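Long-range contacts in endoglucanase FnCel5A (Fervidobacterium nodosum, PDB 3NCO), which probably hydrolyses internal beta-1,4-glucosidic bonds of cellulose with a family 5 TIM-barrel domain: residues D56-P61 and N94-I99; F208-Q213 and F261-K266. One frame throughout, in Å; residues are numbered along the deposited sequence.

Overall arrangement
Both contacts belong to one eight-stranded barrel but share no strand or helix. Contact 1 lies in the wall, its centre 11 Å from that of the chain, and pairs strands 57-60 and 97-101 through four backbone hydrogen bonds backed by branched aliphatic side chains. Contact 2 lies farther out, at 17 Å, where helix 208-211 after the sixth strand meets the loop after the seventh. Both are largely buried, each with an exposed residue at its margin, D95 or K266. Contact 2 has a single backbone hydrogen bond between its segments and adds ring and methyl contacts; its glutamine bonds F210 and V226. The centres of contacts 1 and 2 are 24 Å apart, their nearest atoms about 8 Å.

Contact 1 (D56-P61 and N94-I99); sequences DSVRIP and NDLVVI
With CG1 of V98 anti to its backbone N (chi1 -180°) and the I60 side chain extended to CD1 (chi2 178°), the two branches meet, I60 CD1 lying 3.7 Å from V98 CG1. The pair sits on the outer face of the TIM barrel, where strands 57-60 and 97-101 are the parallel neighbours of a beta-alpha-beta unit connected through helix 78-93. Their short axes diverge by 17°. On the same face V58 stands beside V98, pointing the same way, with V58 CG1 4.1 Å from V98 CG2; L96 CD1 approaches the same V58 methyl. A91 of the connecting helix touches both valines, and F47 of helix 44-53 also packs on V58.

The backbone bonds establish the register. V58 straddles V98: its N donates to V97 O at 2.8 Å, and its O receives I99 N at 2.9 Å. I99 in turn straddles R59, since I99 O accepts I60 N at 2.8 Å, almost in line with the carbonyl. The inner face carries S57, V97, R59 and I99. There the CB atoms of S57 and V97 meet, while S57 OG turns to I20 O and the R59 guanidinium forms salt bridges with E140 and E260.

At the entry to the strands, D95 closes the preceding helix as the C-prime residue of a Schellman motif. D56 O takes V97 N on an in-plane lone pair at 3.0 Å. The same oxygen accepts a second bond, from a water 2.8 Å away, whose other proton goes to D95 O at 3.1 Å.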
ATOM      1  N   ASP A  56      -5.764 -11.993   4.326  1.00 18.50           N
ATOM      2  CA  ASP A  56      -6.659 -11.332   5.281  1.00 17.86           C
ATOM      3  C   ASP A  56      -7.207 -10.007   4.796  1.00 18.74           C
ATOM      4  O   ASP A  56      -8.232  -9.550   5.305  1.00 17.55           O
ATOM      5  CB  ASP A  56      -5.928 -11.080   6.605  1.00 19.04           C
ATOM      6  CG  ASP A  56      -5.333 -12.340   7.199  1.00 19.91           C
ATOM      7  OD1 ASP A  56      -6.084 -13.274   7.534  1.00 21.58           O
ATOM      8  OD2 ASP A  56      -4.079 -12.380   7.288  1.00 22.50           O
ATOM      9  N   SER A  57      -6.509  -9.379   3.853  1.00 17.29           N
ATOM     10  CA  SER A  57      -6.845  -7.988   3.521  1.00 17.96           C
ATOM     11  C   SER A  57      -6.408  -7.658   2.101  1.00 17.80           C
ATOM     12  O   SER A  57      -5.604  -8.391   1.494  1.00 17.21           O
ATOM     13  CB  SER A  57      -6.147  -7.056   4.513  1.00 19.21           C
ATOM     14  OG  SER A  57      -4.742  -7.155   4.344  1.00 18.70           O
ATOM     15  N   VAL A  58      -6.990  -6.586   1.587  1.00 16.46           N
ATOM     16  CA  VAL A  58      -6.626  -6.119   0.257  1.00 17.26           C
ATOM     17  C   VAL A  58      -6.384  -4.630   0.318  1.00 16.58           C
ATOM     18  O   VAL A  58      -7.122  -3.890   0.967  1.00 17.01           O
ATOM     19  CB  VAL A  58      -7.798  -6.432  -0.776  1.00 17.06           C
ATOM     20  CG1 VAL A  58      -9.146  -5.876  -0.360  1.00 17.24           C
ATOM     21  CG2 VAL A  58      -7.412  -6.144  -2.195  1.00 21.65           C
ATOM     22  N   ARG A  59      -5.322  -4.195  -0.370  1.00 16.62           N
ATOM     23  CA  ARG A  59      -5.016  -2.786  -0.442  1.00 16.05           C
ATOM     24  C   ARG A  59      -5.352  -2.335  -1.879  1.00 15.36           C
ATOM     25  O   ARG A  59      -4.886  -2.963  -2.813  1.00 18.65           O
ATOM     26  CB  ARG A  59      -3.504  -2.554  -0.164  1.00 15.33           C
ATOM     27  CG  ARG A  59      -3.114  -1.102  -0.426  1.00 15.28           C
ATOM     28  CD  ARG A  59      -1.737  -0.815   0.196  1.00 17.07           C
ATOM     29  NE  ARG A  59      -1.246   0.560   0.055  1.00 15.91           N
ATOM     30  CZ  ARG A  59      -0.420   0.990  -0.899  1.00 15.68           C
ATOM     31  NH1 ARG A  59      -0.024   0.185  -1.890  1.00 14.64           N
ATOM     32  NH2 ARG A  59       0.006   2.273  -0.835  1.00 14.87           N
ATOM     33  N   ILE A  60      -6.156  -1.271  -2.008  1.00 14.87           N
ATOM     34  CA  ILE A  60      -6.705  -0.832  -3.318  1.00 14.30           C
ATOM     35  C   ILE A  60      -6.154   0.591  -3.657  1.00 14.97           C
ATOM     36  O   ILE A  60      -6.664   1.591  -3.172  1.00 15.79           O
ATOM     37  CB  ILE A  60      -8.279  -0.790  -3.299  1.00 13.88           C
ATOM     38  CG1 ILE A  60      -8.864  -2.120  -2.767  1.00 14.21           C
ATOM     39  CG2 ILE A  60      -8.850  -0.526  -4.684  1.00 16.52           C
ATOM     40  CD1 ILE A  60     -10.441  -2.098  -2.685  1.00 17.42           C
ATOM     41  N   PRO A  61      -5.141   0.667  -4.536  1.00 15.01           N
ATOM     42  CA  PRO A  61      -4.626   1.905  -5.110  1.00 15.02           C
ATOM     43  C   PRO A  61      -5.749   2.606  -5.926  1.00 15.30           C
ATOM     44  O   PRO A  61      -6.437   1.951  -6.712  1.00 15.29           O
ATOM     45  CB  PRO A  61      -3.469   1.405  -5.988  1.00 14.09           C
ATOM     46  CG  PRO A  61      -2.990   0.021  -5.292  1.00 13.37           C
ATOM     47  CD  PRO A  61      -4.356  -0.545  -4.914  1.00 14.87           C
ATOM     48  N   ASN A  94     -16.671 -10.324   1.182  1.00 19.80           N
ATOM     49  CA  ASN A  94     -15.844 -11.534   1.207  1.00 19.13           C
ATOM     50  C   ASN A  94     -14.914 -11.527   2.425  1.00 21.14           C
ATOM     51  O   ASN A  94     -13.893 -12.242   2.454  1.00 20.39           O
ATOM     52  CB  ASN A  94     -15.018 -11.608  -0.087  1.00 19.47           C
ATOM     53  CG  ASN A  94     -15.838 -12.084  -1.240  1.00 17.62           C
ATOM     54  OD1 ASN A  94     -16.080 -13.281  -1.389  1.00 19.79           O
ATOM     55  ND2 ASN A  94     -16.316 -11.130  -2.058  1.00 19.53           N
ATOM     56  N   ASP A  95     -15.291 -10.755   3.443  1.00 20.67           N
ATOM     57  CA  ASP A  95     -14.616 -10.807   4.757  1.00 20.62           C
ATOM     58  C   ASP A  95     -13.115 -10.472   4.672  1.00 19.47           C
ATOM     59  O   ASP A  95     -12.281 -11.038   5.406  1.00 19.44           O
ATOM     60  CB  ASP A  95     -14.828 -12.157   5.423  1.00 22.11           C
ATOM     61  CG  ASP A  95     -16.272 -12.373   5.851  1.00 23.84           C
ATOM     62  OD1 ASP A  95     -17.019 -11.386   6.022  1.00 26.63           O
ATOM     63  OD2 ASP A  95     -16.653 -13.545   6.037  1.00 31.60           O
ATOM     64  N   LEU A  96     -12.779  -9.523   3.807  1.00 18.72           N
ATOM     65  CA  LEU A  96     -11.404  -8.986   3.770  1.00 18.14           C
ATOM     66  C   LEU A  96     -11.384  -7.665   4.489  1.00 19.35           C
ATOM     67  O   LEU A  96     -12.358  -6.918   4.396  1.00 20.24           O
ATOM     68  CB  LEU A  96     -10.981  -8.759   2.312  1.00 18.23           C
ATOM     69  CG  LEU A  96     -10.831 -10.061   1.509  1.00 18.58           C
ATOM     70  CD1 LEU A  96     -10.772  -9.774  -0.034  1.00 17.04           C
ATOM     71  CD2 LEU A  96      -9.579 -10.842   1.919  1.00 18.73           C
ATOM     72  N   VAL A  97     -10.250  -7.333   5.169  1.00 16.34           N
ATOM     73  CA  VAL A  97     -10.020  -5.971   5.621  1.00 17.89           C
ATOM     74  C   VAL A  97      -9.630  -5.227   4.348  1.00 15.99           C
ATOM     75  O   VAL A  97      -8.973  -5.821   3.453  1.00 17.87           O
ATOM     76  CB  VAL A  97      -8.902  -5.963   6.682  1.00 17.34           C
ATOM     77  CG1 VAL A  97      -8.328  -4.566   6.899  1.00 18.67           C
ATOM     78  CG2 VAL A  97      -9.511  -6.454   8.001  1.00 18.62           C
ATOM     79  N   VAL A  98     -10.055  -3.958   4.237  1.00 17.11           N
ATOM     80  CA  VAL A  98      -9.846  -3.257   2.977  1.00 16.70           C
ATOM     81  C   VAL A  98      -9.151  -1.939   3.293  1.00 16.28           C
ATOM     82  O   VAL A  98      -9.605  -1.222   4.219  1.00 17.15           O
ATOM     83  CB  VAL A  98     -11.189  -2.972   2.271  1.00 16.84           C
ATOM     84  CG1 VAL A  98     -10.933  -2.241   0.964  1.00 14.96           C
ATOM     85  CG2 VAL A  98     -11.969  -4.308   2.092  1.00 18.13           C
ATOM     86  N   ILE A  99      -8.078  -1.639   2.530  1.00 15.39           N
ATOM     87  CA  ILE A  99      -7.350  -0.376   2.677  1.00 15.72           C
ATOM     88  C   ILE A  99      -7.579   0.369   1.362  1.00 16.28           C
ATOM     89  O   ILE A  99      -7.272  -0.168   0.300  1.00 16.99           O
ATOM     90  CB  ILE A  99      -5.838  -0.630   2.894  1.00 14.78           C
ATOM     91  CG1 ILE A  99      -5.498  -1.298   4.255  1.00 14.70           C
ATOM     92  CG2 ILE A  99      -5.078   0.704   2.874  1.00 12.80           C
ATOM     93  CD1 ILE A  99      -4.178  -2.014   4.271  1.00 18.14           C
TER
HETATM   94  O   HOH W   1      -9.801 -10.726   7.306  1.00 20.71           O

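Contact 2 (F208-Q213 and F261-K266); sequences FNFTHQ and FGAYSK
F210 reaches A263 with one corner of its ring, CE2 lying 3.8 Å from A263 CB in an oblique approach. The same ring also meets those of W228 and W275, and the A263 methyl packs beside this group.

T211 comes next and lies against the backbone of the other segment. Its CB is 3.5 Å from G262 O, a carbonyl oxygen that the contact buries without any hydrogen-bonding partner, while T211 OG1 is bonded to Y205 O. T211 O accepts Y264 N at 2.9 Å, the one direct hydrogen bond between the segments; it is nearly straight at N-H (166°), with the donor tilted 18° from the carbonyl plane.

Q213 folds back on its own turn. With CG between the backbone N and the carbonyl carbon (chi1 65°), NE2 donates to F210 O at 2.9 Å, meeting a lone pair in the carbonyl plane, and F210 O in turn lies close to the plane of the glutamine amide. OE1 binds V226 N. A water lies 3.1 Å from Q213 OE1 and 2.8 Å from K266 O, though the competition for its protons leaves that bridge uncertain. An alanine here would probably leave F210 O and V226 N without their amide partner. The backbone oxygen of Q213 faces the Y264 ring edge in its plane, 3.3 Å from Y264 CD2, and lies 3.6 Å from K266 CB.

K266 NZ reaches onward to G214 O, and W217 meets Y264 edge-to-face. Here segments following the sixth and seventh strands pack together at the C-terminal end of a TIM barrel, the end where family 5 enzymes carry their active-site cleft.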
ATOM      1  N   PHE A 208      17.080  -2.958  -4.946  1.00 19.72           N
ATOM      2  CA  PHE A 208      16.249  -2.442  -6.033  1.00 20.38           C
ATOM      3  C   PHE A 208      16.711  -2.982  -7.380  1.00 21.28           C
ATOM      4  O   PHE A 208      15.869  -3.229  -8.261  1.00 20.81           O
ATOM      5  CB  PHE A 208      16.272  -0.914  -6.036  1.00 20.54           C
ATOM      6  CG  PHE A 208      15.132  -0.290  -6.744  1.00 23.26           C
ATOM      7  CD1 PHE A 208      13.932  -0.083  -6.071  1.00 24.94           C
ATOM      8  CD2 PHE A 208      15.255   0.159  -8.071  1.00 24.16           C
ATOM      9  CE1 PHE A 208      12.845   0.518  -6.701  1.00 24.89           C
ATOM     10  CE2 PHE A 208      14.141   0.798  -8.713  1.00 23.71           C
ATOM     11  CZ  PHE A 208      12.956   0.965  -8.008  1.00 24.72           C
ATOM     12  N   ASN A 209      18.029  -3.227  -7.514  1.00 20.40           N
ATOM     13  CA  ASN A 209      18.517  -3.784  -8.780  1.00 21.72           C
ATOM     14  C   ASN A 209      18.137  -5.255  -8.938  1.00 22.29           C
ATOM     15  O   ASN A 209      18.240  -5.817 -10.046  1.00 24.34           O
ATOM     16  CB  ASN A 209      20.024  -3.506  -9.013  1.00 22.03           C
ATOM     17  CG  ASN A 209      20.943  -4.316  -8.087  1.00 27.12           C
ATOM     18  OD1 ASN A 209      20.487  -4.984  -7.142  1.00 28.31           O
ATOM     19  ND2 ASN A 209      22.249  -4.200  -8.316  1.00 30.79           N
ATOM     20  N   PHE A 210      17.674  -5.871  -7.836  1.00 21.12           N
ATOM     21  CA  PHE A 210      17.089  -7.204  -7.931  1.00 20.77           C
ATOM     22  C   PHE A 210      15.587  -7.146  -8.207  1.00 19.86           C
ATOM     23  O   PHE A 210      15.093  -7.781  -9.150  1.00 19.68           O
ATOM     24  CB  PHE A 210      17.358  -8.072  -6.694  1.00 20.80           C
ATOM     25  CG  PHE A 210      16.562  -9.359  -6.712  1.00 20.22           C
ATOM     26  CD1 PHE A 210      16.891 -10.382  -7.613  1.00 20.75           C
ATOM     27  CD2 PHE A 210      15.433  -9.515  -5.926  1.00 18.01           C
ATOM     28  CE1 PHE A 210      16.124 -11.532  -7.691  1.00 22.72           C
ATOM     29  CE2 PHE A 210      14.641 -10.661  -5.995  1.00 21.55           C
ATOM     30  CZ  PHE A 210      14.987 -11.677  -6.871  1.00 20.29           C
ATOM     31  N   THR A 211      14.835  -6.386  -7.397  1.00 18.83           N
ATOM     32  CA  THR A 211      13.380  -6.455  -7.515  1.00 18.92           C
ATOM     33  C   THR A 211      12.890  -5.728  -8.772  1.00 19.65           C
ATOM     34  O   THR A 211      11.769  -5.987  -9.244  1.00 19.41           O
ATOM     35  CB  THR A 211      12.679  -5.799  -6.313  1.00 20.06           C
ATOM     36  OG1 THR A 211      12.998  -4.390  -6.291  1.00 19.60           O
ATOM     37  CG2 THR A 211      13.064  -6.533  -4.963  1.00 17.81           C
ATOM     38  N   HIS A 212      13.711  -4.812  -9.311  1.00 19.11           N
ATOM     39  CA  HIS A 212      13.257  -4.051 -10.488  1.00 19.55           C
ATOM     40  C   HIS A 212      14.118  -4.297 -11.710  1.00 20.13           C
ATOM     41  O   HIS A 212      14.041  -3.522 -12.671  1.00 21.61           O
ATOM     42  CB  HIS A 212      13.157  -2.540 -10.196  1.00 19.54           C
ATOM     43  CG  HIS A 212      12.049  -2.200  -9.272  1.00 18.73           C
ATOM     44  ND1 HIS A 212      10.980  -1.394  -9.629  1.00 24.90           N
ATOM     45  CD2 HIS A 212      11.809  -2.619  -8.008  1.00 15.86           C
ATOM     46  CE1 HIS A 212      10.133  -1.327  -8.611  1.00 18.38           C
ATOM     47  NE2 HIS A 212      10.613  -2.057  -7.616  1.00 23.04           N
ATOM     48  N   GLN A 213      14.896  -5.390 -11.724  1.00 20.63           N
ATOM     49  CA  GLN A 213      15.689  -5.698 -12.927  1.00 20.93           C
ATOM     50  C   GLN A 213      14.749  -5.879 -14.114  1.00 22.00           C
ATOM     51  O   GLN A 213      13.656  -6.486 -14.010  1.00 21.95           O
ATOM     52  CB  GLN A 213      16.545  -6.934 -12.721  1.00 22.89           C
ATOM     53  CG  GLN A 213      15.736  -8.196 -12.519  1.00 21.48           C
ATOM     54  CD  GLN A 213      16.634  -9.342 -12.101  1.00 21.96           C
ATOM     55  OE1 GLN A 213      17.390  -9.872 -12.919  1.00 24.03           O
ATOM     56  NE2 GLN A 213      16.613  -9.688 -10.804  1.00 21.65           N
ATOM     57  N   PHE A 261       5.482  -5.017  -1.136  1.00 15.78           N
ATOM     58  CA  PHE A 261       6.750  -5.714  -1.338  1.00 15.66           C
ATOM     59  C   PHE A 261       6.638  -6.706  -2.484  1.00 16.31           C
ATOM     60  O   PHE A 261       5.613  -7.371  -2.621  1.00 14.71           O
ATOM     61  CB  PHE A 261       7.292  -6.396  -0.041  1.00 16.49           C
ATOM     62  CG  PHE A 261       6.610  -7.702   0.338  1.00 14.72           C
ATOM     63  CD1 PHE A 261       5.366  -7.696   0.933  1.00 14.50           C
ATOM     64  CD2 PHE A 261       7.288  -8.917   0.176  1.00 15.83           C
ATOM     65  CE1 PHE A 261       4.733  -8.918   1.331  1.00 12.47           C
ATOM     66  CE2 PHE A 261       6.715 -10.092   0.540  1.00 19.44           C
ATOM     67  CZ  PHE A 261       5.448 -10.131   1.119  1.00 15.56           C
ATOM     68  N   GLY A 262       7.651  -6.782  -3.352  1.00 16.33           N
ATOM     69  CA  GLY A 262       7.548  -7.771  -4.448  1.00 18.23           C
ATOM     70  C   GLY A 262       8.723  -7.687  -5.403  1.00 18.27           C
ATOM     71  O   GLY A 262       9.407  -6.671  -5.435  1.00 18.91           O
ATOM     72  N   ALA A 263       8.931  -8.754  -6.183  1.00 19.14           N
ATOM     73  CA  ALA A 263      10.002  -8.781  -7.180  1.00 19.76           C
ATOM     74  C   ALA A 263       9.378  -8.971  -8.566  1.00 20.10           C
ATOM     75  O   ALA A 263       8.561  -9.877  -8.771  1.00 19.87           O
ATOM     76  CB  ALA A 263      10.998  -9.900  -6.883  1.00 20.13           C
ATOM     77  N   TYR A 264       9.805  -8.128  -9.509  1.00 19.06           N
ATOM     78  CA  TYR A 264       9.286  -8.154 -10.871  1.00 19.28           C
ATOM     79  C   TYR A 264       9.569  -9.496 -11.546  1.00 20.04           C
ATOM     80  O   TYR A 264      10.619 -10.106 -11.308  1.00 20.31           O
ATOM     81  CB  TYR A 264       9.984  -7.035 -11.638  1.00 20.52           C
ATOM     82  CG  TYR A 264       9.474  -6.765 -13.042  1.00 19.88           C
ATOM     83  CD1 TYR A 264       8.107  -6.659 -13.291  1.00 20.54           C
ATOM     84  CD2 TYR A 264      10.369  -6.526 -14.089  1.00 21.13           C
ATOM     85  CE1 TYR A 264       7.621  -6.391 -14.598  1.00 20.26           C
ATOM     86  CE2 TYR A 264       9.896  -6.258 -15.365  1.00 24.32           C
ATOM     87  CZ  TYR A 264       8.523  -6.206 -15.599  1.00 21.02           C
ATOM     88  OH  TYR A 264       8.071  -5.909 -16.865  1.00 23.83           O
ATOM     89  N   SER A 265       8.686  -9.887 -12.470  1.00 19.84           N
ATOM     90  CA  SER A 265       8.796 -11.218 -13.131  1.00 21.42           C
ATOM     91  C   SER A 265       9.990 -11.393 -14.066  1.00 21.33           C
ATOM     92  O   SER A 265      10.274 -12.517 -14.485  1.00 23.25           O
ATOM     93  CB  SER A 265       7.505 -11.551 -13.883  1.00 22.46           C
ATOM     94  OG  SER A 265       7.262 -10.526 -14.860  1.00 25.30           O
ATOM     95  N   LYS A 266      10.711 -10.325 -14.380  1.00 20.73           N
ATOM     96  CA  LYS A 266      11.964 -10.522 -15.138  1.00 21.95           C
ATOM     97  C   LYS A 266      13.139 -11.087 -14.303  1.00 22.51           C
ATOM     98  O   LYS A 266      14.139 -11.566 -14.873  1.00 24.52           O
ATOM     99  CB  LYS A 266      12.344  -9.275 -15.949  1.00 23.11           C
ATOM    100  CG  LYS A 266      11.341  -8.978 -17.062  1.00 24.35           C
ATOM    101  CD  LYS A 266      11.961  -7.949 -18.016  1.00 31.51           C
ATOM    102  CE  LYS A 266      11.002  -7.479 -19.114  1.00 34.92           C
ATOM    103  NZ  LYS A 266      11.607  -6.291 -19.835  1.00 36.21           N
TER
HETATM  104  O   HOH W   2      16.791 -12.429 -14.528  1.00 30.16           O